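Local coordinates for spindle assembly abnormal protein 6 (Caenorhabditis elegans, PDB 4G79) that forms the central scaffold of centrioles, its dimers joining through their globular N-terminal heads to set ninefold symmetry, at residues A[14-19]-A[107-112]. Numbering follows the deposited sequence.
Sequences LIASLL and INIILD
I107 meets strand 14-19 where the two strands splay apart: the side chains of I107 and L14 cross at about a right angle, CD1 to CD1 3.6 Å, and I107 CG2 rests against A16, whose single methyl fits between it and I109 CD1. A water bridges I107 N and I15 O before direct pairing begins at S17 N, 2.8 Å from I107 O. A second water joins that carbonyl to S17 OG, which suits a serine to this more open face. N108 shares that face; its OD1 lies 3.5 Å from S17 CB and is hydrogen-bonded to a glycerol, probably from the crystallisation liquor. I109, on the buried face, bonds through N to S17 O and through O to L19 N, a parallel ladder. Its CG2 meets L18 CD1; L18 CG is anti to the backbone N (chi1 177°). I110 and L19 lie side by side, pointing the same way, as apolar cover. L111 N bonds to L19 O, and its CB touches L18 CD1 on the buried side, where F65 packs on L18, I109 and L111. Four near-linear backbone bonds thus fix the parallel register of the sheet's first and last strands, apolar groups pack inward, and waters take over where the strands part.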
loop_
_atom_site.group_PDB
_atom_site.type_symbol
_atom_site.label_atom_id
_atom_site.label_comp_id
_atom_site.label_asym_id
_atom_site.label_seq_id
_atom_site.Cartn_x
_atom_site.Cartn_y
_atom_site.Cartn_z
ATOM N N LEU A 14 20.187 1.539 -11.480
ATOM C CA LEU A 14 19.696 1.710 -10.130
ATOM C C LEU A 14 20.129 0.546 -9.280
ATOM O O LEU A 14 20.448 -0.507 -9.834
ATOM C CB LEU A 14 18.149 1.772 -10.148
ATOM C CG LEU A 14 17.477 2.896 -10.976
ATOM C CD1 LEU A 14 15.988 2.633 -11.144
ATOM C CD2 LEU A 14 17.737 4.271 -10.356
ATOM N N ILE A 15 20.093 0.710 -7.943
ATOM C CA ILE A 15 20.386 -0.371 -7.010
ATOM C C ILE A 15 19.071 -1.036 -6.689
ATOM O O ILE A 15 18.125 -0.351 -6.329
ATOM C CB ILE A 15 21.127 0.104 -5.703
ATOM C CG1 ILE A 15 22.401 0.960 -5.958
ATOM C CG2 ILE A 15 21.384 -1.043 -4.726
ATOM C CD1 ILE A 15 23.352 0.541 -6.995
ATOM N N ALA A 16 19.001 -2.355 -6.795
ATOM C CA ALA A 16 17.812 -3.136 -6.467
ATOM C C ALA A 16 18.124 -4.293 -5.545
ATOM O O ALA A 16 19.263 -4.779 -5.521
ATOM C CB ALA A 16 17.190 -3.679 -7.736
ATOM N N SER A 17 17.108 -4.794 -4.830
ATOM C CA SER A 17 17.302 -6.017 -4.057
ATOM C C SER A 17 16.817 -7.153 -4.938
ATOM O O SER A 17 15.677 -7.131 -5.399
ATOM C CB SER A 17 16.556 -5.985 -2.725
ATOM O OG SER A 17 17.183 -5.107 -1.801
ATOM N N LEU A 18 17.680 -8.113 -5.224
ATOM C CA LEU A 18 17.273 -9.241 -6.055
ATOM C C LEU A 18 17.055 -10.450 -5.174
ATOM O O LEU A 18 17.968 -10.862 -4.432
ATOM C CB LEU A 18 18.308 -9.520 -7.162
ATOM C CG LEU A 18 18.064 -10.740 -8.092
ATOM C CD1 LEU A 18 16.861 -10.548 -8.975
ATOM C CD2 LEU A 18 19.275 -10.993 -8.989
ATOM N N LEU A 19 15.842 -11.002 -5.238
ATOM C CA LEU A 19 15.476 -12.201 -4.486
ATOM C C LEU A 19 15.297 -13.336 -5.469
ATOM O O LEU A 19 14.597 -13.176 -6.469
ATOM C CB LEU A 19 14.193 -12.004 -3.649
ATOM C CG LEU A 19 13.989 -10.653 -2.923
ATOM C CD1 LEU A 19 12.591 -10.546 -2.364
ATOM C CD2 LEU A 19 14.998 -10.457 -1.810
ATOM N N ILE A 107 13.737 -0.809 -4.744
ATOM C CA ILE A 107 13.246 -1.742 -5.755
ATOM C C ILE A 107 13.516 -3.173 -5.336
ATOM O O ILE A 107 14.656 -3.524 -4.974
ATOM C CB ILE A 107 13.874 -1.439 -7.153
ATOM C CG1 ILE A 107 13.385 -0.075 -7.720
ATOM C CG2 ILE A 107 13.559 -2.565 -8.184
ATOM C CD1 ILE A 107 14.251 0.417 -8.857
ATOM N N ASN A 108 12.504 -4.028 -5.459
ATOM C CA ASN A 108 12.707 -5.477 -5.299
ATOM C C ASN A 108 12.421 -6.137 -6.605
ATOM O O ASN A 108 11.418 -5.806 -7.255
ATOM C CB ASN A 108 11.812 -6.143 -4.251
ATOM C CG ASN A 108 12.108 -5.857 -2.816
ATOM O OD1 ASN A 108 13.154 -5.320 -2.460
ATOM N ND2 ASN A 108 11.156 -6.204 -1.965
ATOM N N ILE A 109 13.268 -7.089 -6.982
ATOM C CA ILE A 109 13.054 -7.903 -8.184
ATOM C C ILE A 109 13.027 -9.346 -7.692
ATOM O O ILE A 109 13.970 -9.788 -7.023
ATOM C CB ILE A 109 14.113 -7.642 -9.293
ATOM C CG1 ILE A 109 14.033 -6.184 -9.816
ATOM C CG2 ILE A 109 13.959 -8.643 -10.443
ATOM C CD1 ILE A 109 15.390 -5.668 -10.326
ATOM N N ILE A 110 11.903 -10.026 -7.897
ATOM C CA ILE A 110 11.758 -11.401 -7.448
ATOM C C ILE A 110 11.847 -12.229 -8.706
ATOM O O ILE A 110 10.964 -12.154 -9.553
ATOM C CB ILE A 110 10.461 -11.622 -6.629
ATOM C CG1 ILE A 110 10.411 -10.692 -5.391
ATOM C CG2 ILE A 110 10.287 -13.083 -6.223
ATOM C CD1 ILE A 110 9.329 -9.797 -5.432
ATOM N N LEU A 111 12.969 -12.937 -8.853
ATOM C CA LEU A 111 13.315 -13.735 -10.009
ATOM C C LEU A 111 12.735 -15.126 -9.936
ATOM O O LEU A 111 12.924 -15.832 -8.945
ATOM C CB LEU A 111 14.852 -13.810 -10.107
ATOM C CG LEU A 111 15.460 -14.247 -11.425
ATOM C CD1 LEU A 111 15.115 -13.287 -12.519
ATOM C CD2 LEU A 111 16.965 -14.339 -11.304
ATOM N N ASP A 112 12.087 -15.548 -11.034
ATOM C CA ASP A 112 11.565 -16.907 -11.192
ATOM C C ASP A 112 12.754 -17.883 -11.233
ATOM O O ASP A 112 13.826 -17.507 -11.722
ATOM C CB ASP A 112 10.724 -16.985 -12.481
ATOM C CG ASP A 112 10.315 -18.383 -12.889
ATOM O OD1 ASP A 112 9.694 -19.083 -12.061
ATOM O OD2 ASP A 112 10.620 -18.776 -14.035
HETATM O O HOH W 1 16.646 -0.594 -4.071
HETATM O O HOH W 2 16.017 -2.398 -2.248
#